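Long-range contacts in putative gdp-fucose protein o-fucosyltransferase 1 (Caenorhabditis elegans, PDB 3ZY6), which belongs to the protein O-fucosyltransferase family of GT-B-type enzymes and holds a guanosine-5'-diphosphate-beta-L-fucopyranose molecule in this model: residues A[213-218]-A[320-325]; A[217-222]-A[286-291]; A[237-242]-A[331-336]. All coordinates share one frame; numbering follows the deposited sequence.

In the fold
All three contacts lie in the half of this GT-B protein built on the parallel five-stranded sheet, and all touch the bound guanosine-5'-diphosphate-beta-L-fucopyranose (GFB). Contacts 1 and 2 both start from strand 213-218, share H217 and L218, and have centres about 14 Å apart: contact 1 joins the strand to helix 315-323, contact 2 joins its end to that of the neighbouring strand 282-287. Contact 3, its centre about 18 Å from that of contact 1 and 15 Å from that of contact 2, ties the loop before helix 243-246 to the start of helix 335-346. Its segments alternate along the chain with those of the other two, and all three contacts meet at one ligand.

Contact 1: residues A[213-218]-A[320-325]; sequences FVAVHL and AIMGRA. With GFB (guanosine-5'-diphosphate-beta-L-fucopyranose), chain B.
The ring of F213 lies with one face against A325, in the loop after helix 315-323, where that helix packs on strand 213-218, a middle strand of the parallel sheet in this Rossmann-like half of the GT-B fold. A325 CA stands 3.4 Å above the ring plane, displaced toward the rim, and makes a CH-pi contact with the ring centroid at 3.9 Å. The phenylalanine is swung there by its first torsion (chi1 81°), which sets CG between the backbone N and the carbonyl carbon and carries the far end of the ring toward the 320-325 segment. The ring edge faces a different neighbour: I321 O lies near the ring plane, 3.5 Å from F213 CZ, while the CG2 branch of I321 touches CE2 and CZ. A flat, wide side chain suits this place because it can offer a face to one residue and an edge to another.

Further along the strand, two small residues let the backbones come close. A215 points its methyl group toward the 320-325 segment and meets A325 methyl to methyl, CB to CB at 3.6 Å. The same A215 CB also touches M322 CG at 3.8 Å. From there the methionine's unbranched, flexible thioether lies along the strand surface, with SD 4.0 Å from H217 CB; the bend at chi3 (-80°) then turns CE aside, where it packs on F336. M322 also packs on A286 of the next strand and on F328 on the other flank.

At the strand's end, H217 turns its imidazole to the ligand. ND1 is bonded to S337 OG, and the second ring nitrogen, NE2, donates to the guanine, 2.9 Å from GFB N7.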
loop_
_atom_site.group_PDB
_atom_site.type_symbol
_atom_site.label_atom_id
_atom_site.label_comp_id
_atom_site.label_asym_id
_atom_site.label_seq_id
_atom_site.Cartn_x
_atom_site.Cartn_y
_atom_site.Cartn_z
ATOM N N PHE A 213 -17.312 32.156 -25.146
ATOM C CA PHE A 213 -17.319 30.733 -25.549
ATOM C C PHE A 213 -17.553 29.719 -24.417
ATOM O O PHE A 213 -17.112 29.915 -23.270
ATOM C CB PHE A 213 -16.104 30.374 -26.434
ATOM C CG PHE A 213 -14.801 30.097 -25.683
ATOM C CD1 PHE A 213 -13.907 31.131 -25.422
ATOM C CD2 PHE A 213 -14.437 28.810 -25.320
ATOM C CE1 PHE A 213 -12.685 30.882 -24.775
ATOM C CE2 PHE A 213 -13.192 28.537 -24.681
ATOM C CZ PHE A 213 -12.317 29.592 -24.419
ATOM N N VAL A 214 -18.324 28.680 -24.728
ATOM C CA VAL A 214 -18.480 27.538 -23.847
ATOM C C VAL A 214 -17.406 26.506 -24.220
ATOM O O VAL A 214 -17.283 26.127 -25.388
ATOM C CB VAL A 214 -19.851 26.818 -24.032
ATOM C CG1 VAL A 214 -19.931 25.528 -23.133
ATOM C CG2 VAL A 214 -21.007 27.742 -23.772
ATOM N N ALA A 215 -16.645 26.038 -23.242
ATOM C CA ALA A 215 -15.761 24.880 -23.484
ATOM C C ALA A 215 -16.287 23.642 -22.791
ATOM O O ALA A 215 -16.768 23.703 -21.650
ATOM C CB ALA A 215 -14.312 25.179 -23.052
ATOM N N VAL A 216 -16.251 22.521 -23.509
ATOM C CA VAL A 216 -16.731 21.245 -22.974
ATOM C C VAL A 216 -15.622 20.186 -23.008
ATOM O O VAL A 216 -14.774 20.157 -23.911
ATOM C CB VAL A 216 -18.000 20.716 -23.700
ATOM C CG1 VAL A 216 -19.103 21.765 -23.733
ATOM C CG2 VAL A 216 -17.652 20.302 -25.155
ATOM N N HIS A 217 -15.620 19.361 -21.974
ATOM C CA HIS A 217 -14.789 18.183 -21.924
ATOM C C HIS A 217 -15.646 16.924 -22.181
ATOM O O HIS A 217 -16.573 16.607 -21.440
ATOM C CB HIS A 217 -13.956 18.119 -20.625
ATOM C CG HIS A 217 -13.095 16.896 -20.533
ATOM N ND1 HIS A 217 -12.958 16.153 -19.378
ATOM C CD2 HIS A 217 -12.357 16.260 -21.478
ATOM C CE1 HIS A 217 -12.168 15.117 -19.614
ATOM N NE2 HIS A 217 -11.795 15.154 -20.884
ATOM N N LEU A 218 -15.349 16.239 -23.271
ATOM C CA LEU A 218 -16.098 15.043 -23.646
ATOM C C LEU A 218 -15.189 13.850 -23.453
ATOM O O LEU A 218 -14.299 13.604 -24.261
ATOM C CB LEU A 218 -16.555 15.118 -25.094
ATOM C CG LEU A 218 -17.438 16.296 -25.524
ATOM C CD1 LEU A 218 -17.842 16.073 -27.011
ATOM C CD2 LEU A 218 -18.685 16.430 -24.592
ATOM N N ALA A 320 -5.705 24.339 -20.783
ATOM C CA ALA A 320 -5.481 25.778 -20.649
ATOM C C ALA A 320 -6.625 26.589 -21.284
ATOM O O ALA A 320 -7.133 27.544 -20.677
ATOM C CB ALA A 320 -4.100 26.193 -21.239
ATOM N N ILE A 321 -7.047 26.170 -22.473
ATOM C CA ILE A 321 -8.174 26.834 -23.175
ATOM C C ILE A 321 -9.476 26.755 -22.350
ATOM O O ILE A 321 -10.215 27.735 -22.268
ATOM C CB ILE A 321 -8.394 26.271 -24.583
ATOM C CG1 ILE A 321 -7.217 26.641 -25.522
ATOM C CG2 ILE A 321 -9.789 26.703 -25.163
ATOM C CD1 ILE A 321 -7.120 25.750 -26.779
ATOM N N MET A 322 -9.750 25.597 -21.754
ATOM C CA MET A 322 -10.941 25.410 -20.935
ATOM C C MET A 322 -10.855 26.255 -19.671
ATOM O O MET A 322 -11.880 26.734 -19.142
ATOM C CB MET A 322 -11.135 23.921 -20.603
ATOM C CG MET A 322 -11.367 23.065 -21.869
ATOM S SD MET A 322 -11.876 21.380 -21.518
ATOM C CE MET A 322 -10.273 20.694 -21.137
ATOM N N GLY A 323 -9.633 26.467 -19.176
ATOM C CA GLY A 323 -9.468 27.343 -18.009
ATOM C C GLY A 323 -9.834 28.789 -18.315
ATOM O O GLY A 323 -10.248 29.551 -17.407
ATOM N N ARG A 324 -9.700 29.166 -19.588
ATOM C CA ARG A 324 -9.924 30.558 -20.035
ATOM C C ARG A 324 -11.349 30.834 -20.524
ATOM O O ARG A 324 -11.700 31.986 -20.842
ATOM C CB ARG A 324 -8.897 30.928 -21.114
ATOM C CG ARG A 324 -7.426 30.856 -20.618
ATOM C CD ARG A 324 -6.440 31.240 -21.713
ATOM N NE ARG A 324 -6.539 32.655 -22.027
ATOM C CZ ARG A 324 -5.791 33.578 -21.423
ATOM N NH1 ARG A 324 -4.881 33.213 -20.526
ATOM N NH2 ARG A 324 -5.963 34.859 -21.712
ATOM N N ALA A 325 -12.163 29.778 -20.584
ATOM C CA ALA A 325 -13.487 29.829 -21.201
ATOM C C ALA A 325 -14.432 30.700 -20.438
ATOM O O ALA A 325 -14.295 30.873 -19.211
ATOM C CB ALA A 325 -14.125 28.380 -21.338
HETATM O O1P GFB B . -5.999 12.654 -17.209
HETATM P P GFB B . -6.564 11.427 -16.549
HETATM O O3P GFB B . -5.841 10.863 -15.329
HETATM O O2P GFB B . -8.100 11.807 -16.239
HETATM O "O5'" GFB B . -6.658 10.276 -17.680
HETATM P P1 GFB B . -9.364 10.847 -15.960
HETATM C "C5'" GFB B . -7.290 10.612 -18.910
HETATM C "C4'" GFB B . -6.216 10.804 -19.973
HETATM O "O4'" GFB B . -6.814 10.565 -21.233
HETATM C "C3'" GFB B . -5.696 12.234 -20.047
HETATM C "C1'" GFB B . -6.522 11.616 -22.152
HETATM O "O3'" GFB B . -4.557 12.456 -19.210
HETATM C "C2'" GFB B . -5.351 12.352 -21.513
HETATM O "O2'" GFB B . -4.124 11.665 -21.788
HETATM N N9 GFB B . -7.617 12.620 -22.255
HETATM C C8 GFB B . -8.736 12.751 -21.504
HETATM C C4 GFB B . -7.582 13.613 -23.130
HETATM N N7 GFB B . -9.433 13.819 -21.932
HETATM C C5 GFB B . -8.713 14.386 -22.931
HETATM C C6 GFB B . -8.884 15.490 -23.753
HETATM O O6 GFB B . -9.897 16.208 -23.628
HETATM N N1 GFB B . -7.966 15.761 -24.718
HETATM C C2 GFB B . -6.864 15.004 -24.871
HETATM N N2 GFB B . -5.938 15.297 -25.815
HETATM N N3 GFB B . -6.672 13.932 -24.089
HETATM C C1 GFB B . -8.859 8.263 -15.496
HETATM C C2A GFB B . -7.457 7.696 -15.335
HETATM O O1 GFB B . -8.773 9.395 -16.365
HETATM O O5 GFB B . -9.694 7.253 -16.094
HETATM C C3 GFB B . -7.488 6.455 -14.436
HETATM O O2 GFB B . -6.467 8.647 -14.930
HETATM C C4A GFB B . -8.273 5.412 -15.233
HETATM O O3 GFB B . -6.141 6.011 -14.153
HETATM C C5A GFB B . -9.682 5.914 -15.541
HETATM O O4 GFB B . -7.593 5.161 -16.479
HETATM C C6A GFB B . -10.383 4.949 -16.504
HETATM O O1X GFB B . -9.643 10.894 -14.473
HETATM O O2X GFB B . -10.387 11.277 -16.976
#

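Contact 2: residues A[217-222]-A[286-291]; sequences HLRNDA and ASDKDH. With GFB (guanosine-5'-diphosphate-beta-L-fucopyranose), chain B.
The guanidinium of R219 meets ligand carbon GFB C5' over one face and D288 OD2 at its edge, in plane, at the C-terminal ends of two parallel strands, the usual site of a Rossmann-like pocket. The carboxylate carbon of D221 and GFB C1 lie at other parts of the edge. NH1 lies 2.7 Å from D288 OD2 in a salt bridge and also pairs with D221 OD1; NE donates to GFB O2X and NH2 to GFB O1. The guanidinium and D288 carboxylate planes are 85° apart. S287 CB lies over the centre of one H291 ring face.

D288 gathers loop 219-221: its OD1 uses the syn lone pair for N220 N, 2.8 Å away. OD2 accepts R219 NH1 and D221 N from opposite faces of its plane. Paired with both aspartates, R219 probably offsets the repulsion between D221 OD2 and D288 OD2, 3.1 Å apart. Two oxygens on a short stem let aspartate serve three donors.

Before the loops, L218 N donates to A286 O and S287 OG to L218 O. N220 finishes the join: OD1 accepts D290 N, and ND2 donates to D290 O on a lone pair in that carbonyl's plane, at 2.8 Å.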
loop_
_atom_site.group_PDB
_atom_site.type_symbol
_atom_site.label_atom_id
_atom_site.label_comp_id
_atom_site.label_asym_id
_atom_site.label_seq_id
_atom_site.Cartn_x
_atom_site.Cartn_y
_atom_site.Cartn_z
ATOM N N HIS A 217 -15.620 19.361 -21.974
ATOM C CA HIS A 217 -14.789 18.183 -21.924
ATOM C C HIS A 217 -15.646 16.924 -22.181
ATOM O O HIS A 217 -16.573 16.607 -21.440
ATOM C CB HIS A 217 -13.956 18.119 -20.625
ATOM C CG HIS A 217 -13.095 16.896 -20.533
ATOM N ND1 HIS A 217 -12.958 16.153 -19.378
ATOM C CD2 HIS A 217 -12.357 16.260 -21.478
ATOM C CE1 HIS A 217 -12.168 15.117 -19.614
ATOM N NE2 HIS A 217 -11.795 15.154 -20.884
ATOM N N LEU A 218 -15.349 16.239 -23.271
ATOM C CA LEU A 218 -16.098 15.043 -23.646
ATOM C C LEU A 218 -15.189 13.850 -23.453
ATOM O O LEU A 218 -14.299 13.604 -24.261
ATOM C CB LEU A 218 -16.555 15.118 -25.094
ATOM C CG LEU A 218 -17.438 16.296 -25.524
ATOM C CD1 LEU A 218 -17.842 16.073 -27.011
ATOM C CD2 LEU A 218 -18.685 16.430 -24.592
ATOM N N ARG A 219 -15.389 13.131 -22.353
ATOM C CA ARG A 219 -14.537 11.979 -22.050
ATOM C C ARG A 219 -15.371 10.770 -22.476
ATOM O O ARG A 219 -16.396 10.451 -21.854
ATOM C CB ARG A 219 -14.150 11.988 -20.558
ATOM C CG ARG A 219 -13.300 10.815 -20.079
ATOM C CD ARG A 219 -11.782 10.998 -20.286
ATOM N NE ARG A 219 -11.042 10.042 -19.444
ATOM C CZ ARG A 219 -10.651 8.828 -19.832
ATOM N NH1 ARG A 219 -10.874 8.407 -21.071
ATOM N NH2 ARG A 219 -10.011 8.032 -18.981
ATOM N N ASN A 220 -14.970 10.140 -23.585
ATOM C CA ASN A 220 -15.790 9.105 -24.230
ATOM C C ASN A 220 -15.093 7.863 -24.855
ATOM O O ASN A 220 -15.761 7.074 -25.523
ATOM C CB ASN A 220 -16.783 9.738 -25.242
ATOM C CG ASN A 220 -16.085 10.592 -26.317
ATOM O OD1 ASN A 220 -14.978 10.282 -26.739
ATOM N ND2 ASN A 220 -16.742 11.669 -26.752
ATOM N N ASP A 221 -13.793 7.653 -24.627
ATOM C CA ASP A 221 -13.156 6.420 -25.165
ATOM C C ASP A 221 -13.659 5.153 -24.459
ATOM O O ASP A 221 -14.338 5.238 -23.436
ATOM C CB ASP A 221 -11.615 6.478 -25.187
ATOM C CG ASP A 221 -10.987 6.406 -23.797
ATOM O OD1 ASP A 221 -11.616 5.906 -22.836
ATOM O OD2 ASP A 221 -9.830 6.844 -23.665
ATOM N N ALA A 222 -13.326 3.988 -25.008
ATOM C CA ALA A 222 -13.943 2.726 -24.564
ATOM C C ALA A 222 -13.651 2.341 -23.105
ATOM O O ALA A 222 -14.536 1.845 -22.408
ATOM C CB ALA A 222 -13.591 1.570 -25.519
ATOM N N ALA A 286 -12.881 19.655 -26.095
ATOM C CA ALA A 286 -11.744 18.834 -25.776
ATOM C C ALA A 286 -12.260 17.415 -25.562
ATOM O O ALA A 286 -13.209 17.190 -24.807
ATOM C CB ALA A 286 -11.076 19.353 -24.535
ATOM N N SER A 287 -11.645 16.457 -26.242
ATOM C CA SER A 287 -12.070 15.069 -26.144
ATOM C C SER A 287 -10.880 14.133 -26.185
ATOM O O SER A 287 -9.886 14.415 -26.859
ATOM C CB SER A 287 -13.017 14.705 -27.289
ATOM O OG SER A 287 -13.715 13.517 -26.969
ATOM N N ASP A 288 -11.005 13.013 -25.475
ATOM C CA ASP A 288 -10.059 11.901 -25.580
ATOM C C ASP A 288 -10.286 11.032 -26.813
ATOM O O ASP A 288 -9.442 10.210 -27.133
ATOM C CB ASP A 288 -10.129 11.002 -24.342
ATOM C CG ASP A 288 -11.546 10.442 -24.083
ATOM O OD1 ASP A 288 -12.546 11.017 -24.559
ATOM O OD2 ASP A 288 -11.645 9.400 -23.409
ATOM N N LYS A 289 -11.433 11.179 -27.474
ATOM C CA LYS A 289 -11.738 10.354 -28.648
ATOM C C LYS A 289 -12.692 11.051 -29.622
ATOM O O LYS A 289 -12.249 11.546 -30.659
ATOM C CB LYS A 289 -12.294 8.981 -28.237
ATOM C CG LYS A 289 -12.545 8.056 -29.402
ATOM C CD LYS A 289 -12.945 6.677 -28.938
ATOM C CE LYS A 289 -13.364 5.812 -30.128
ATOM N NZ LYS A 289 -12.409 5.995 -31.262
ATOM N N ASP A 290 -13.986 11.100 -29.290
ATOM C CA ASP A 290 -14.991 11.637 -30.215
ATOM C C ASP A 290 -15.329 13.075 -29.854
ATOM O O ASP A 290 -16.019 13.341 -28.854
ATOM C CB ASP A 290 -16.252 10.759 -30.218
ATOM C CG ASP A 290 -17.295 11.198 -31.260
ATOM O OD1 ASP A 290 -17.037 12.124 -32.072
ATOM O OD2 ASP A 290 -18.400 10.605 -31.257
ATOM N N HIS A 291 -14.838 14.006 -30.671
ATOM C CA HIS A 291 -15.110 15.439 -30.429
ATOM C C HIS A 291 -16.521 15.865 -30.849
ATOM O O HIS A 291 -16.956 16.989 -30.555
ATOM C CB HIS A 291 -14.054 16.317 -31.107
ATOM C CG HIS A 291 -12.663 16.060 -30.614
ATOM N ND1 HIS A 291 -11.995 16.922 -29.770
ATOM C CD2 HIS A 291 -11.830 15.014 -30.819
ATOM C CE1 HIS A 291 -10.798 16.431 -29.501
ATOM N NE2 HIS A 291 -10.677 15.271 -30.116
HETATM O O1P GFB B . -5.999 12.654 -17.209
HETATM P P GFB B . -6.564 11.427 -16.549
HETATM O O3P GFB B . -5.841 10.863 -15.329
HETATM O O2P GFB B . -8.100 11.807 -16.239
HETATM O "O5'" GFB B . -6.658 10.276 -17.680
HETATM P P1 GFB B . -9.364 10.847 -15.960
HETATM C "C5'" GFB B . -7.290 10.612 -18.910
HETATM C "C4'" GFB B . -6.216 10.804 -19.973
HETATM O "O4'" GFB B . -6.814 10.565 -21.233
HETATM C "C3'" GFB B . -5.696 12.234 -20.047
HETATM C "C1'" GFB B . -6.522 11.616 -22.152
HETATM O "O3'" GFB B . -4.557 12.456 -19.210
HETATM C "C2'" GFB B . -5.351 12.352 -21.513
HETATM O "O2'" GFB B . -4.124 11.665 -21.788
HETATM N N9 GFB B . -7.617 12.620 -22.255
HETATM C C8 GFB B . -8.736 12.751 -21.504
HETATM C C4 GFB B . -7.582 13.613 -23.130
HETATM N N7 GFB B . -9.433 13.819 -21.932
HETATM C C5 GFB B . -8.713 14.386 -22.931
HETATM C C6 GFB B . -8.884 15.490 -23.753
HETATM O O6 GFB B . -9.897 16.208 -23.628
HETATM N N1 GFB B . -7.966 15.761 -24.718
HETATM C C2 GFB B . -6.864 15.004 -24.871
HETATM N N2 GFB B . -5.938 15.297 -25.815
HETATM N N3 GFB B . -6.672 13.932 -24.089
HETATM C C1 GFB B . -8.859 8.263 -15.496
HETATM C C2A GFB B . -7.457 7.696 -15.335
HETATM O O1 GFB B . -8.773 9.395 -16.365
HETATM O O5 GFB B . -9.694 7.253 -16.094
HETATM C C3 GFB B . -7.488 6.455 -14.436
HETATM O O2 GFB B . -6.467 8.647 -14.930
HETATM C C4A GFB B . -8.273 5.412 -15.233
HETATM O O3 GFB B . -6.141 6.011 -14.153
HETATM C C5A GFB B . -9.682 5.914 -15.541
HETATM O O4 GFB B . -7.593 5.161 -16.479
HETATM C C6A GFB B . -10.383 4.949 -16.504
HETATM O O1X GFB B . -9.643 10.894 -14.473
HETATM O O2X GFB B . -10.387 11.277 -16.976
#

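Contact 3: residues A[237-242]-A[331-336]; sequences RPLFAS and NCVSTF. With GFB (guanosine-5'-diphosphate-beta-L-fucopyranose), chain B.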
loop_
_atom_site.group_PDB
_atom_site.type_symbol
_atom_site.label_atom_id
_atom_site.label_comp_id
_atom_site.label_asym_id
_atom_site.label_seq_id
_atom_site.Cartn_x
_atom_site.Cartn_y
_atom_site.Cartn_z
ATOM N N ARG A 237 -19.997 5.281 -3.614
ATOM C CA ARG A 237 -18.672 5.756 -3.232
ATOM C C ARG A 237 -18.101 6.753 -4.245
ATOM O O ARG A 237 -18.473 6.737 -5.416
ATOM C CB ARG A 237 -17.691 4.574 -3.110
ATOM C CG ARG A 237 -18.041 3.543 -2.049
ATOM C CD ARG A 237 -18.209 4.179 -0.679
ATOM N NE ARG A 237 -18.262 3.172 0.380
ATOM C CZ ARG A 237 -18.681 3.393 1.622
ATOM N NH1 ARG A 237 -19.096 4.595 2.005
ATOM N NH2 ARG A 237 -18.678 2.400 2.488
ATOM N N PRO A 238 -17.178 7.621 -3.802
ATOM C CA PRO A 238 -16.418 8.417 -4.753
ATOM C C PRO A 238 -15.816 7.560 -5.883
ATOM O O PRO A 238 -15.393 6.405 -5.665
ATOM C CB PRO A 238 -15.300 9.000 -3.892
ATOM C CG PRO A 238 -15.840 8.986 -2.464
ATOM C CD PRO A 238 -17.105 8.180 -2.443
ATOM N N LEU A 239 -15.816 8.115 -7.089
ATOM C CA LEU A 239 -15.135 7.494 -8.218
ATOM C C LEU A 239 -14.311 8.579 -8.877
ATOM O O LEU A 239 -14.868 9.543 -9.403
ATOM C CB LEU A 239 -16.133 6.852 -9.208
ATOM C CG LEU A 239 -15.511 6.147 -10.431
ATOM C CD1 LEU A 239 -14.690 4.895 -10.051
ATOM C CD2 LEU A 239 -16.586 5.776 -11.441
ATOM N N PHE A 240 -12.989 8.421 -8.820
ATOM C CA PHE A 240 -12.057 9.428 -9.305
ATOM C C PHE A 240 -12.483 10.809 -8.776
ATOM O O PHE A 240 -12.571 10.974 -7.554
ATOM C CB PHE A 240 -11.943 9.310 -10.827
ATOM C CG PHE A 240 -11.508 7.943 -11.258
ATOM C CD1 PHE A 240 -10.275 7.448 -10.859
ATOM C CD2 PHE A 240 -12.363 7.118 -11.989
ATOM C CE1 PHE A 240 -9.868 6.140 -11.228
ATOM C CE2 PHE A 240 -11.976 5.821 -12.359
ATOM C CZ PHE A 240 -10.731 5.327 -11.981
ATOM N N ALA A 241 -12.821 11.754 -9.654
ATOM C CA ALA A 241 -13.055 13.145 -9.228
ATOM C C ALA A 241 -14.505 13.473 -8.853
ATOM O O ALA A 241 -14.835 14.649 -8.607
ATOM C CB ALA A 241 -12.561 14.101 -10.333
ATOM N N SER A 242 -15.357 12.455 -8.780
ATOM C CA SER A 242 -16.805 12.651 -8.624
ATOM C C SER A 242 -17.232 13.611 -7.500
ATOM O O SER A 242 -18.276 14.243 -7.587
ATOM C CB SER A 242 -17.507 11.298 -8.444
ATOM O OG SER A 242 -16.928 10.599 -7.354
ATOM N N ASN A 331 -16.808 16.894 -17.199
ATOM C CA ASN A 331 -17.260 15.589 -16.794
ATOM C C ASN A 331 -16.955 15.436 -15.318
ATOM O O ASN A 331 -15.798 15.467 -14.908
ATOM C CB ASN A 331 -16.533 14.497 -17.594
ATOM C CG ASN A 331 -17.018 13.107 -17.227
ATOM O OD1 ASN A 331 -16.734 12.621 -16.132
ATOM N ND2 ASN A 331 -17.760 12.468 -18.123
ATOM N N CYS A 332 -17.987 15.257 -14.510
ATOM C CA CYS A 332 -17.769 15.194 -13.076
ATOM C C CYS A 332 -16.804 14.095 -12.606
ATOM O O CYS A 332 -16.075 14.283 -11.628
ATOM C CB CYS A 332 -19.084 15.066 -12.342
ATOM S SG CYS A 332 -18.787 15.070 -10.553
ATOM N N VAL A 333 -16.789 12.954 -13.288
ATOM C CA VAL A 333 -15.940 11.850 -12.836
ATOM C C VAL A 333 -14.452 12.017 -13.190
ATOM O O VAL A 333 -13.579 11.444 -12.533
ATOM C CB VAL A 333 -16.482 10.511 -13.337
ATOM C CG1 VAL A 333 -15.635 9.324 -12.791
ATOM C CG2 VAL A 333 -17.945 10.373 -12.918
ATOM N N SER A 334 -14.181 12.778 -14.239
ATOM C CA SER A 334 -12.842 12.910 -14.766
ATOM C C SER A 334 -11.982 13.812 -13.900
ATOM O O SER A 334 -12.314 14.968 -13.707
ATOM C CB SER A 334 -12.876 13.482 -16.185
ATOM O OG SER A 334 -11.550 13.580 -16.702
ATOM N N THR A 335 -10.847 13.291 -13.444
ATOM C CA THR A 335 -9.772 14.107 -12.835
ATOM C C THR A 335 -9.158 15.131 -13.831
ATOM O O THR A 335 -8.509 16.085 -13.451
ATOM C CB THR A 335 -8.618 13.217 -12.266
ATOM O OG1 THR A 335 -7.971 12.502 -13.334
ATOM C CG2 THR A 335 -9.136 12.215 -11.195
ATOM N N PHE A 336 -9.364 14.894 -15.115
ATOM C CA PHE A 336 -8.910 15.802 -16.138
ATOM C C PHE A 336 -9.790 17.061 -16.097
ATOM O O PHE A 336 -9.279 18.187 -15.990
ATOM C CB PHE A 336 -8.968 15.080 -17.476
ATOM C CG PHE A 336 -8.285 15.803 -18.612
ATOM C CD1 PHE A 336 -6.917 15.649 -18.824
ATOM C CD2 PHE A 336 -9.025 16.587 -19.507
ATOM C CE1 PHE A 336 -6.282 16.303 -19.897
ATOM C CE2 PHE A 336 -8.393 17.251 -20.594
ATOM C CZ PHE A 336 -7.038 17.103 -20.782
HETATM O O1P GFB B . -5.999 12.654 -17.209
HETATM P P GFB B . -6.564 11.427 -16.549
HETATM O O3P GFB B . -5.841 10.863 -15.329
HETATM O O2P GFB B . -8.100 11.807 -16.239
HETATM O "O5'" GFB B . -6.658 10.276 -17.680
HETATM P P1 GFB B . -9.364 10.847 -15.960
HETATM C "C5'" GFB B . -7.290 10.612 -18.910
HETATM C "C4'" GFB B . -6.216 10.804 -19.973
HETATM O "O4'" GFB B . -6.814 10.565 -21.233
HETATM C "C3'" GFB B . -5.696 12.234 -20.047
HETATM C "C1'" GFB B . -6.522 11.616 -22.152
HETATM O "O3'" GFB B . -4.557 12.456 -19.210
HETATM C "C2'" GFB B . -5.351 12.352 -21.513
HETATM O "O2'" GFB B . -4.124 11.665 -21.788
HETATM N N9 GFB B . -7.617 12.620 -22.255
HETATM C C8 GFB B . -8.736 12.751 -21.504
HETATM C C4 GFB B . -7.582 13.613 -23.130
HETATM N N7 GFB B . -9.433 13.819 -21.932
HETATM C C5 GFB B . -8.713 14.386 -22.931
HETATM C C6 GFB B . -8.884 15.490 -23.753
HETATM O O6 GFB B . -9.897 16.208 -23.628
HETATM N N1 GFB B . -7.966 15.761 -24.718
HETATM C C2 GFB B . -6.864 15.004 -24.871
HETATM N N2 GFB B . -5.938 15.297 -25.815
HETATM N N3 GFB B . -6.672 13.932 -24.089
HETATM C C1 GFB B . -8.859 8.263 -15.496
HETATM C C2A GFB B . -7.457 7.696 -15.335
HETATM O O1 GFB B . -8.773 9.395 -16.365
HETATM O O5 GFB B . -9.694 7.253 -16.094
HETATM C C3 GFB B . -7.488 6.455 -14.436
HETATM O O2 GFB B . -6.467 8.647 -14.930
HETATM C C4A GFB B . -8.273 5.412 -15.233
HETATM O O3 GFB B . -6.141 6.011 -14.153
HETATM C C5A GFB B . -9.682 5.914 -15.541
HETATM O O4 GFB B . -7.593 5.161 -16.479
HETATM C C6A GFB B . -10.383 4.949 -16.504
HETATM O O1X GFB B . -9.643 10.894 -14.473
HETATM O O2X GFB B . -10.387 11.277 -16.976
#
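F240 reaches from the type II' turn of residues 239-242 past V333 to the ligand. Its CB sits 3.2 Å from V333 O and also brushes the CG2 methyl of T335. Since CG is anti to the carbonyl carbon (chi1 -57°), the ring then leads away from the 331-336 backbone. CD2 still touches V333 CG1, which lies at the ring's edge, but CE1 meets GFB C3, CE2 meets GFB C5A, and CZ ends 3.8 Å from GFB C5A. An aromatic ring suits the site, being apolar enough for valine and broad enough for the carbons of a sugar.

The turn is fastened by its next residue: A241 N donates to V333 O at 3.0 Å. The small CB of A241 packs on S334 O and close to T335. V333 CG1 touches both L239 CD2 and F240 CD2. Within the turn, S242 OG accepts from L239 N; nearby, C332 SG lies 3.1 Å from S242 O and is linked by a disulfide to C245, so this corner is also covalently braced.

The other flank of 331-336 faces the phosphate group of P1, next to the sugar. S334, the N-cap, accepts from F336 N and donates from OG to GFB O2X at 2.6 Å. T335 gives both its N and its OG1 to GFB O1X, and GFB N7 lies over one face of the F336 ring, offset toward the rim. Hydroxyls and backbone N-H at a helix start are well matched to an anion, and the helix dipole would probably add to the attraction, so the segment that supports the turn also grips the phosphate.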